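Long-range contacts in putative phosphinothricin n-acetyltransferase (Acinetobacter baylyi, PDB 2JLM), which probably transfers the acetyl group of acetyl-CoA to the amino group of L-methionine sulfoximine and L-methionine sulfone: residues E23-L28 against E47-W52; N60-G65 against N113-R118; L74-W79 against S95-K100; V124-G129 against F168-L173. All blocks are in the same frame, centred on the assembly; numbering follows the deposited sequence.

Interaction 1 (E23-L28 against E47-W52)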
# COMPACT_ATOMS: atom_id res chain seq x y z
N GLU D 23 18.27 -10.54 -14.85
CA GLU D 23 18.37 -9.59 -15.96
C GLU D 23 18.81 -8.20 -15.50
O GLU D 23 19.70 -7.60 -16.09
CB GLU D 23 17.05 -9.49 -16.72
CG GLU D 23 16.90 -10.53 -17.81
CD GLU D 23 15.55 -10.46 -18.48
OE1 GLU D 23 15.52 -10.18 -19.70
OE2 GLU D 23 14.53 -10.68 -17.80
N ILE D 24 18.17 -7.69 -14.45
CA ILE D 24 18.58 -6.42 -13.86
C ILE D 24 20.06 -6.46 -13.46
O ILE D 24 20.83 -5.55 -13.76
CB ILE D 24 17.68 -6.03 -12.66
CG1 ILE D 24 16.33 -5.52 -13.16
CG2 ILE D 24 18.35 -4.97 -11.80
CD1 ILE D 24 15.37 -5.13 -12.08
N LEU D 25 20.47 -7.55 -12.82
CA LEU D 25 21.86 -7.67 -12.43
C LEU D 25 22.81 -7.61 -13.62
O LEU D 25 23.90 -7.06 -13.52
CB LEU D 25 22.09 -8.95 -11.62
CG LEU D 25 23.54 -9.26 -11.23
CD1 LEU D 25 24.13 -8.16 -10.38
CD2 LEU D 25 23.60 -10.59 -10.50
N GLU D 26 22.38 -8.14 -14.76
CA GLU D 26 23.25 -8.21 -15.94
C GLU D 26 23.33 -6.86 -16.62
O GLU D 26 24.36 -6.49 -17.21
CB GLU D 26 22.75 -9.27 -16.93
CG GLU D 26 22.38 -10.62 -16.31
CD GLU D 26 23.58 -11.51 -16.07
OE1 GLU D 26 23.50 -12.37 -15.16
OE2 GLU D 26 24.59 -11.37 -16.79
N ILE D 27 22.23 -6.11 -16.56
CA ILE D 27 22.17 -4.79 -17.17
C ILE D 27 23.03 -3.82 -16.36
O ILE D 27 23.85 -3.08 -16.91
CB ILE D 27 20.69 -4.35 -17.30
CG1 ILE D 27 20.01 -5.22 -18.37
CG2 ILE D 27 20.57 -2.88 -17.66
CD1 ILE D 27 18.51 -5.31 -18.24
N LEU D 28 22.90 -3.87 -15.04
CA LEU D 28 23.73 -3.03 -14.17
C LEU D 28 25.22 -3.28 -14.38
O LEU D 28 26.00 -2.34 -14.61
CB LEU D 28 23.37 -3.23 -12.71
CG LEU D 28 21.98 -2.71 -12.33
CD1 LEU D 28 21.78 -2.75 -10.83
CD2 LEU D 28 21.77 -1.29 -12.87
N GLU D 47 23.90 -11.19 -4.11
CA GLU D 47 23.55 -10.78 -2.75
C GLU D 47 23.26 -9.28 -2.68
O GLU D 47 22.23 -8.86 -2.13
CB GLU D 47 24.67 -11.15 -1.78
N SER D 48 24.16 -8.48 -3.23
CA SER D 48 24.02 -7.02 -3.22
C SER D 48 22.74 -6.59 -3.92
O SER D 48 22.08 -5.63 -3.51
CB SER D 48 25.22 -6.36 -3.89
N MET D 49 22.39 -7.32 -4.98
CA MET D 49 21.18 -7.03 -5.75
C MET D 49 19.91 -7.37 -4.97
O MET D 49 18.85 -6.80 -5.22
CB MET D 49 21.22 -7.80 -7.08
CG MET D 49 20.29 -7.28 -8.17
SD MET D 49 20.53 -5.53 -8.57
CE MET D 49 22.32 -5.41 -8.57
N ALA D 50 20.03 -8.28 -4.01
CA ALA D 50 18.90 -8.67 -3.18
C ALA D 50 18.56 -7.59 -2.16
O ALA D 50 17.40 -7.38 -1.82
CB ALA D 50 19.18 -10.00 -2.48
N ALA D 51 19.59 -6.91 -1.66
CA ALA D 51 19.40 -5.78 -0.76
C ALA D 51 18.79 -4.63 -1.54
O ALA D 51 17.84 -3.99 -1.09
CB ALA D 51 20.72 -5.36 -0.13
N TRP D 52 19.36 -4.38 -2.72
CA TRP D 52 18.82 -3.40 -3.66
C TRP D 52 17.31 -3.56 -3.78
O TRP D 52 16.57 -2.60 -3.62
CB TRP D 52 19.49 -3.57 -5.02
CG TRP D 52 19.22 -2.48 -6.03
CD1 TRP D 52 19.86 -1.28 -6.14
CD2 TRP D 52 18.27 -2.52 -7.10
NE1 TRP D 52 19.35 -0.57 -7.20
CE2 TRP D 52 18.38 -1.31 -7.80
CE3 TRP D 52 17.33 -3.47 -7.52
CZ2 TRP D 52 17.58 -1.02 -8.91
CZ3 TRP D 52 16.54 -3.17 -8.62
CH2 TRP D 52 16.67 -1.96 -9.30
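The two helices that follow the first strand of the GNAT fold, 17-34 and 46-58, meet here on one side of the central sheet. The axes of 23-28 and 47-52 pass 10.6 Å apart at 108°, so they touch over little more than one turn each. Met-49 carries the contact. Its CG is anti to the backbone N (chi1 -161°), and bends at chi2 and chi3 swing the thioether down onto the other helix. There the methyl CE lies against two leucine tips, 3.5 Å from Leu-28 CD1 and 3.8 Å from Leu-25 CD1. The sulfur takes a second row of neighbours: Ile-24 CG2 is 3.9 Å from Met-49 SD, which also sits 3.7 Å above the plane of the Trp-52 indole, displaced toward its rim. Ile-24 then meets the benzo end of that indole with both CG2 and CD1, each 4.1 Å from Trp-52 CZ3. Beyond these side chains, Phe-76 and Tyr-97 of the sheet continue the same apolar layer. No hydrogen bond joins the two segments, so what holds them is dispersion between alkyl groups, a polarisable sulfur and an aromatic ring, with shape rather than bond direction fixing the fit.

Interaction 2 (N60-G65 against N113-R118)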
# COMPACT_ATOMS: atom_id res chain seq x y z
N ASN D 60 8.79 1.65 -1.12
CA ASN D 60 7.76 1.85 -2.12
C ASN D 60 8.36 2.62 -3.31
O ASN D 60 7.70 3.45 -3.92
CB ASN D 60 6.58 2.61 -1.50
CG ASN D 60 5.34 2.58 -2.36
OD1 ASN D 60 4.87 1.51 -2.76
ND2 ASN D 60 4.79 3.75 -2.64
N PHE D 61 9.63 2.35 -3.60
CA PHE D 61 10.28 2.89 -4.78
C PHE D 61 9.92 2.05 -6.00
O PHE D 61 10.13 0.83 -6.00
CB PHE D 61 11.80 2.91 -4.60
CG PHE D 61 12.28 3.89 -3.57
CD1 PHE D 61 11.53 5.02 -3.26
CD2 PHE D 61 13.49 3.71 -2.93
CE1 PHE D 61 11.97 5.93 -2.32
CE2 PHE D 61 13.94 4.62 -1.99
CZ PHE D 61 13.18 5.73 -1.69
N PRO D 62 9.39 2.69 -7.04
CA PRO D 62 8.96 1.91 -8.21
C PRO D 62 10.15 1.36 -8.99
O PRO D 62 11.23 1.95 -8.99
CB PRO D 62 8.21 2.94 -9.06
CG PRO D 62 8.78 4.27 -8.64
CD PRO D 62 9.21 4.14 -7.22
N ILE D 63 9.96 0.21 -9.62
CA ILE D 63 10.90 -0.27 -10.63
C ILE D 63 10.09 -0.59 -11.88
O ILE D 63 9.37 -1.59 -11.92
CB ILE D 63 11.68 -1.52 -10.16
CG1 ILE D 63 12.12 -1.38 -8.70
CG2 ILE D 63 12.90 -1.76 -11.04
CD1 ILE D 63 12.89 -2.60 -8.20
N ILE D 64 10.18 0.28 -12.88
CA ILE D 64 9.39 0.14 -14.09
C ILE D 64 10.22 -0.44 -15.23
O ILE D 64 11.25 0.11 -15.61
CB ILE D 64 8.79 1.49 -14.52
CG1 ILE D 64 7.95 2.09 -13.40
CG2 ILE D 64 7.93 1.33 -15.76
CD1 ILE D 64 7.34 3.48 -13.74
N GLY D 65 9.78 -1.58 -15.76
CA GLY D 65 10.54 -2.27 -16.78
C GLY D 65 9.88 -2.23 -18.14
O GLY D 65 8.68 -1.93 -18.27
N ASN D 113 9.28 8.66 -19.43
CA ASN D 113 7.92 9.18 -19.46
C ASN D 113 7.02 8.46 -18.46
O ASN D 113 6.21 9.08 -17.77
CB ASN D 113 7.33 9.11 -20.87
CG ASN D 113 7.66 10.33 -21.70
OD1 ASN D 113 7.77 11.45 -21.18
ND2 ASN D 113 7.80 10.14 -23.01
N GLU D 114 7.14 7.15 -18.39
CA GLU D 114 6.31 6.37 -17.48
C GLU D 114 6.72 6.66 -16.02
O GLU D 114 5.87 6.84 -15.15
CB GLU D 114 6.39 4.88 -17.84
CG GLU D 114 5.31 4.00 -17.22
CD GLU D 114 3.92 4.17 -17.86
OE1 GLU D 114 3.78 4.95 -18.83
OE2 GLU D 114 2.97 3.52 -17.38
N LEU D 115 8.03 6.74 -15.76
CA LEU D 115 8.52 7.07 -14.42
C LEU D 115 8.04 8.44 -13.94
O LEU D 115 7.70 8.61 -12.78
CB LEU D 115 10.05 7.04 -14.37
CG LEU D 115 10.62 6.95 -12.96
CD1 LEU D 115 10.20 5.62 -12.34
CD2 LEU D 115 12.12 7.10 -12.99
N ILE D 116 8.01 9.40 -14.85
CA ILE D 116 7.58 10.75 -14.49
C ILE D 116 6.09 10.77 -14.14
O ILE D 116 5.67 11.44 -13.18
CB ILE D 116 7.89 11.73 -15.62
CG1 ILE D 116 9.40 11.87 -15.78
CG2 ILE D 116 7.24 13.10 -15.36
CD1 ILE D 116 9.81 12.72 -16.98
N LYS D 117 5.31 10.02 -14.91
CA LYS D 117 3.89 9.84 -14.60
C LYS D 117 3.75 9.27 -13.19
O LYS D 117 2.93 9.74 -12.41
CB LYS D 117 3.21 8.93 -15.63
CG LYS D 117 2.79 9.66 -16.91
CD LYS D 117 2.19 8.70 -17.94
N ARG D 118 4.57 8.27 -12.87
CA ARG D 118 4.55 7.67 -11.55
C ARG D 118 4.92 8.67 -10.44
O ARG D 118 4.36 8.62 -9.34
CB ARG D 118 5.48 6.45 -11.49
CG ARG D 118 5.24 5.53 -10.29
CD ARG D 118 3.89 4.82 -10.40
NE ARG D 118 3.84 4.02 -11.63
CZ ARG D 118 4.25 2.76 -11.71
NH1 ARG D 118 4.18 2.11 -12.86
NH2 ARG D 118 4.74 2.15 -10.64
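Ile-64 of strand 63-68 and Pro-62 of the loop before it press against one side of helix 107-121. Strand 63-65 runs roughly antiparallel to helix segment 113-118, at 148° and 9.4 Å between axes. At the tight centre stands Ile-64, whose CD1 lies over one face of the Arg-118 guanidinium, 3.5 Å above its plane and nearest to the NH1 side, with Ile-64 CD1 to Arg-118 NH1 at 3.6 Å. The same methyl touches Leu-115 CD1 at 3.8 Å, while the other branch, Ile-64 CG2, crosses the aliphatic part of Glu-114 at 4.0 Å from its CG. Arg-118 can lie across the isoleucine because its chain leaves anti to the backbone N and then bends at both chi2 and chi3, folding the guanidinium back over the strand. Toward the loop the fit slackens: Pro-62 CB is 3.9 Å from Arg-118 NH2, and Pro-62 CG is 4.2 Å from Leu-115 CD1, the ring and the arginine sliding past each other in opposite directions. The charged ends find their partners beyond the two segments. Arg-118 NH1 forms a salt bridge with Glu-14, which probably helps keep the guanidinium in place, and Glu-114 OE2 forms one with Arg-11 of the second subunit. Strand 63-68 is paired with strands 7-14 and 73-81; Ile-63 projects to the opposite face against helix 46-58, while Leu-115 also touches Trp-79 of strand 73-81 and Met-127 of strand 126-132.

Interaction 3 (L74-W79 against S95-K100)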
# COMPACT_ATOMS: atom_id res chain seq x y z
N LEU D 74 13.99 -5.34 -21.55
CA LEU D 74 14.68 -4.41 -22.45
C LEU D 74 15.42 -3.32 -21.68
O LEU D 74 16.35 -2.71 -22.19
CB LEU D 74 13.70 -3.77 -23.43
CG LEU D 74 12.99 -4.74 -24.37
CD1 LEU D 74 12.42 -3.99 -25.57
CD2 LEU D 74 13.94 -5.83 -24.84
N GLY D 75 14.99 -3.09 -20.45
CA GLY D 75 15.56 -2.03 -19.64
C GLY D 75 14.58 -1.65 -18.57
O GLY D 75 13.42 -2.08 -18.60
N PHE D 76 15.04 -0.85 -17.61
CA PHE D 76 14.20 -0.46 -16.48
C PHE D 76 14.52 0.95 -15.99
O PHE D 76 15.57 1.52 -16.29
CB PHE D 76 14.34 -1.47 -15.34
CG PHE D 76 15.69 -1.48 -14.69
CD1 PHE D 76 15.91 -0.79 -13.51
CD2 PHE D 76 16.75 -2.16 -15.27
CE1 PHE D 76 17.17 -0.79 -12.91
CE2 PHE D 76 18.01 -2.17 -14.67
CZ PHE D 76 18.21 -1.47 -13.49
N ALA D 77 13.59 1.53 -15.25
CA ALA D 77 13.81 2.84 -14.66
C ALA D 77 13.36 2.75 -13.22
O ALA D 77 12.52 1.92 -12.88
CB ALA D 77 13.04 3.91 -15.39
N SER D 78 13.92 3.59 -12.37
CA SER D 78 13.61 3.52 -10.96
C SER D 78 14.03 4.83 -10.29
O SER D 78 14.68 5.66 -10.92
CB SER D 78 14.36 2.34 -10.34
OG SER D 78 13.95 2.12 -8.99
N TRP D 79 13.64 5.02 -9.03
CA TRP D 79 14.21 6.10 -8.24
C TRP D 79 14.50 5.66 -6.81
O TRP D 79 14.07 4.60 -6.37
CB TRP D 79 13.34 7.37 -8.26
CG TRP D 79 12.07 7.29 -7.49
CD1 TRP D 79 11.93 7.05 -6.16
CD2 TRP D 79 10.74 7.50 -8.00
NE1 TRP D 79 10.61 7.07 -5.80
CE2 TRP D 79 9.85 7.35 -6.91
CE3 TRP D 79 10.22 7.79 -9.26
CZ2 TRP D 79 8.48 7.47 -7.05
CZ3 TRP D 79 8.85 7.92 -9.40
CH2 TRP D 79 8.00 7.76 -8.30
N SER D 95 17.02 6.75 -12.04
CA SER D 95 17.98 6.21 -12.98
C SER D 95 17.26 5.34 -14.00
O SER D 95 16.17 4.83 -13.74
CB SER D 95 19.07 5.43 -12.24
OG SER D 95 18.51 4.59 -11.24
N VAL D 96 17.86 5.20 -15.17
CA VAL D 96 17.29 4.41 -16.23
C VAL D 96 18.41 3.70 -16.97
O VAL D 96 19.40 4.32 -17.38
CB VAL D 96 16.44 5.28 -17.18
CG1 VAL D 96 17.21 6.52 -17.62
CG2 VAL D 96 15.95 4.47 -18.38
N TYR D 97 18.29 2.38 -17.11
CA TYR D 97 19.30 1.58 -17.79
C TYR D 97 18.69 0.80 -18.93
O TYR D 97 17.66 0.14 -18.76
CB TYR D 97 19.98 0.62 -16.82
CG TYR D 97 20.61 1.30 -15.64
CD1 TYR D 97 19.90 1.47 -14.46
CD2 TYR D 97 21.92 1.79 -15.70
CE1 TYR D 97 20.47 2.10 -13.36
CE2 TYR D 97 22.50 2.42 -14.60
CZ TYR D 97 21.76 2.57 -13.43
OH TYR D 97 22.30 3.19 -12.33
N ILE D 98 19.31 0.88 -20.10
CA ILE D 98 18.81 0.16 -21.26
C ILE D 98 19.75 -0.97 -21.59
O ILE D 98 20.97 -0.80 -21.54
CB ILE D 98 18.67 1.06 -22.49
CG1 ILE D 98 17.70 2.19 -22.19
CG2 ILE D 98 18.14 0.24 -23.66
CD1 ILE D 98 16.48 1.74 -21.38
N HIS D 99 19.18 -2.13 -21.91
CA HIS D 99 19.97 -3.30 -22.26
C HIS D 99 20.87 -2.99 -23.46
O HIS D 99 20.48 -2.23 -24.34
CB HIS D 99 19.05 -4.47 -22.58
CG HIS D 99 19.78 -5.71 -22.99
ND1 HIS D 99 20.39 -5.84 -24.22
CD2 HIS D 99 20.00 -6.87 -22.33
CE1 HIS D 99 20.96 -7.03 -24.30
NE2 HIS D 99 20.74 -7.67 -23.17
N LYS D 100 22.07 -3.58 -23.47
CA LYS D 100 23.11 -3.26 -24.46
C LYS D 100 22.68 -3.45 -25.92
O LYS D 100 23.13 -2.73 -26.81
CB LYS D 100 24.38 -4.06 -24.17
CG LYS D 100 24.16 -5.56 -24.03
CD LYS D 100 25.37 -6.26 -23.42
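Ser-78 OG is gripped twice, by hydrogen bonds with Pro-62 O and Lys-56 NZ. Across the contact, Ser-95 O takes one N-H bond, 2.9 Å from Ser-78 N and nearly along the C=O axis, plus a weaker CA-H contact from Ala-77. Phe-76 O is treated alike, receiving Tyr-97 N as well as the CA-H of Val-96. These bonds belong to the antiparallel hairpin of strands 73-81 and 91-98, in which Phe-76 with Tyr-97 and Ser-78 with Ser-95 are hydrogen-bonded pairs. Between them, Ala-77 and Val-96 form a non-hydrogen-bonded pair, with Ala-77 CB 4.1 Å from Val-96 CB. Past the strand end, His-99 N bonds Leu-74 O at 2.9 Å. Tyr-97 O comes within 3.1 Å of Gly-75 CA; a CB there would clash with that oxygen and with Ile-98 CD1, and phi of 158° also suits glycine, so the strands' close approach depends on the missing side chain. On the face bearing the aromatics, Phe-76 takes the crowded position between backbone N and carbonyl carbon (chi1 68°), which leans its ring across to the neighbouring strand, beside Tyr-97. The two rings point the same way, with Phe-76 CZ 3.5 Å from Tyr-97 CD1 and planes inclined at 36°. Ile-98 O accepts Arg-103 NE in the turn leading to helix 107-121, where GNAT enzymes usually hold the CoA pyrophosphate. Chemically, then, the strands are locked by paired backbone dipoles, while the two rings give their face an apolar patch on which helix 17-34 packs.

Interaction 4 (V124-G129 against F168-L173)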
# COMPACT_ATOMS: atom_id res chain seq x y z
N VAL D 124 5.76 13.43 -5.71
CA VAL D 124 7.12 13.90 -5.84
C VAL D 124 7.10 15.35 -6.26
O VAL D 124 6.29 15.75 -7.08
CB VAL D 124 7.90 13.09 -6.91
CG1 VAL D 124 9.24 13.77 -7.23
CG2 VAL D 124 8.13 11.65 -6.43
N HIS D 125 8.00 16.16 -5.69
CA HIS D 125 8.12 17.54 -6.11
C HIS D 125 9.25 17.72 -7.11
O HIS D 125 9.12 18.46 -8.08
CB HIS D 125 8.33 18.46 -4.92
CG HIS D 125 8.32 19.92 -5.27
ND1 HIS D 125 7.27 20.51 -5.93
CD2 HIS D 125 9.22 20.91 -5.03
CE1 HIS D 125 7.52 21.80 -6.10
NE2 HIS D 125 8.70 22.07 -5.56
N VAL D 126 10.38 17.06 -6.85
CA VAL D 126 11.55 17.19 -7.70
C VAL D 126 12.17 15.82 -8.02
O VAL D 126 12.40 15.01 -7.13
CB VAL D 126 12.65 18.07 -7.04
CG1 VAL D 126 13.92 17.99 -7.83
CG2 VAL D 126 12.19 19.52 -6.92
N MET D 127 12.45 15.58 -9.29
CA MET D 127 13.25 14.42 -9.68
C MET D 127 14.63 14.91 -10.08
O MET D 127 14.75 15.80 -10.91
CB MET D 127 12.61 13.72 -10.88
CG MET D 127 11.21 13.19 -10.60
SD MET D 127 10.51 12.45 -12.09
CE MET D 127 11.67 11.14 -12.42
N VAL D 128 15.66 14.32 -9.50
CA VAL D 128 17.03 14.70 -9.87
C VAL D 128 17.71 13.57 -10.61
O VAL D 128 17.74 12.43 -10.13
CB VAL D 128 17.89 14.97 -8.64
CG1 VAL D 128 19.34 15.24 -9.05
CG2 VAL D 128 17.31 16.14 -7.85
N GLY D 129 18.27 13.89 -11.77
CA GLY D 129 19.16 12.97 -12.45
C GLY D 129 20.61 13.41 -12.35
O GLY D 129 20.94 14.58 -12.55
N PHE D 168 24.04 17.79 -12.73
CA PHE D 168 22.75 17.54 -12.10
C PHE D 168 21.64 18.15 -12.91
O PHE D 168 21.68 19.33 -13.26
CB PHE D 168 22.72 18.05 -10.66
CG PHE D 168 23.61 17.26 -9.75
CD1 PHE D 168 24.95 17.59 -9.62
CD2 PHE D 168 23.11 16.18 -9.04
CE1 PHE D 168 25.78 16.85 -8.79
CE2 PHE D 168 23.94 15.44 -8.21
CZ PHE D 168 25.27 15.78 -8.08
N TYR D 169 20.65 17.33 -13.21
CA TYR D 169 19.46 17.81 -13.90
C TYR D 169 18.24 17.54 -13.01
O TYR D 169 18.14 16.49 -12.36
CB TYR D 169 19.34 17.16 -15.29
CG TYR D 169 20.34 17.74 -16.27
CD1 TYR D 169 21.67 17.33 -16.26
CD2 TYR D 169 19.98 18.74 -17.17
CE1 TYR D 169 22.61 17.88 -17.13
CE2 TYR D 169 20.91 19.30 -18.05
CZ TYR D 169 22.22 18.86 -18.02
OH TYR D 169 23.15 19.40 -18.88
N GLN D 170 17.32 18.49 -12.96
CA GLN D 170 16.16 18.32 -12.11
C GLN D 170 14.89 18.67 -12.86
O GLN D 170 14.88 19.52 -13.76
CB GLN D 170 16.28 19.21 -10.87
CG GLN D 170 15.86 20.68 -11.13
CD GLN D 170 15.90 21.51 -9.88
OE1 GLN D 170 16.96 22.02 -9.49
NE2 GLN D 170 14.75 21.66 -9.24
N LEU D 171 13.81 18.00 -12.48
CA LEU D 171 12.50 18.29 -13.03
C LEU D 171 11.59 18.63 -11.86
O LEU D 171 11.43 17.82 -10.95
CB LEU D 171 11.97 17.07 -13.78
CG LEU D 171 10.50 17.10 -14.20
CD1 LEU D 171 10.31 18.09 -15.34
CD2 LEU D 171 10.05 15.70 -14.61
N THR D 172 10.99 19.82 -11.88
CA THR D 172 10.10 20.22 -10.80
C THR D 172 8.64 20.00 -11.17
O THR D 172 8.17 20.45 -12.21
CB THR D 172 10.34 21.69 -10.37
OG1 THR D 172 11.74 21.89 -10.15
CG2 THR D 172 9.59 22.01 -9.08
N LEU D 173 7.93 19.26 -10.33
CA LEU D 173 6.55 18.89 -10.61
C LEU D 173 5.60 19.84 -9.89
O LEU D 173 6.02 20.59 -9.00
CB LEU D 173 6.28 17.45 -10.16
CG LEU D 173 7.18 16.36 -10.77
CD1 LEU D 173 6.80 14.97 -10.25
CD2 LEU D 173 7.14 16.40 -12.29
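Strands 126-132 and 168-172 run antiparallel, and their side chains interlock on both faces of the sheet. Thr-172 supplies one bump: its CG2, anti to the backbone N, rides over a face of the His-125 imidazole in a CH-pi contact, 3.9 Å from the ring centroid. Further along, Val-128 CG1 meets the edge of the Phe-168 ring in its plane, 3.9 Å from Phe-168 CD2. On the other face Met-127 SD and Leu-171 CD2 lie side by side, and Gly-129, lacking a side chain, stands opposite Tyr-169. A second bump comes from Leu-173, whose CD1 tucks in against the backbone at 3.3 Å from Val-124 O and rests on that valine's CB. Five backbone hydrogen bonds fix this meshing; the straightest include Leu-173 N to His-125 O, 2.7 Å long at 177°. Gln-170 NE2 bonds Thr-172 OG1 two residues along its strand. The face bearing Val-126, Val-128, Gln-170 and Thr-172 packs on the third subunit, where His-125 NE2 bonds Gln-155, Gln-170 NE2 bonds Gln-154 O and the imidazole stacks on Trp-163; Gln-170 OE1 bonds Ser-150 of its own chain. Met-127 and Leu-171 lie beneath helix 107-121, with strands 91-98 and 148-159 as outer neighbours.

How the interactions relate
One sheet links all four contacts. Interaction 1 lies on one face: Leu-28 CD2 is 3.6 Å from Phe-76 CZ of interaction 3, and Trp-52 CZ3 is 3.7 Å from Ile-63 CD1 of interaction 2. Helix 107-121 takes the other face, where Ile-116 CD1 of interaction 2 meets Leu-171 CD2 of interaction 4 at 3.8 Å. Interactions 2 and 3 pair through Ala-77 N and Ile-64 O. Interactions 1 and 4 have centres about 25 Å apart. Between the parallel strands 91-98 and 126-132, GNAT enzymes typically bind acetyl-CoA; acetate, probably from the crystallisation liquor, lies about 3 Å from the Ser-95 side chain and about 4 Å from Gly-129 (nearest atoms), merely suggesting that pocket.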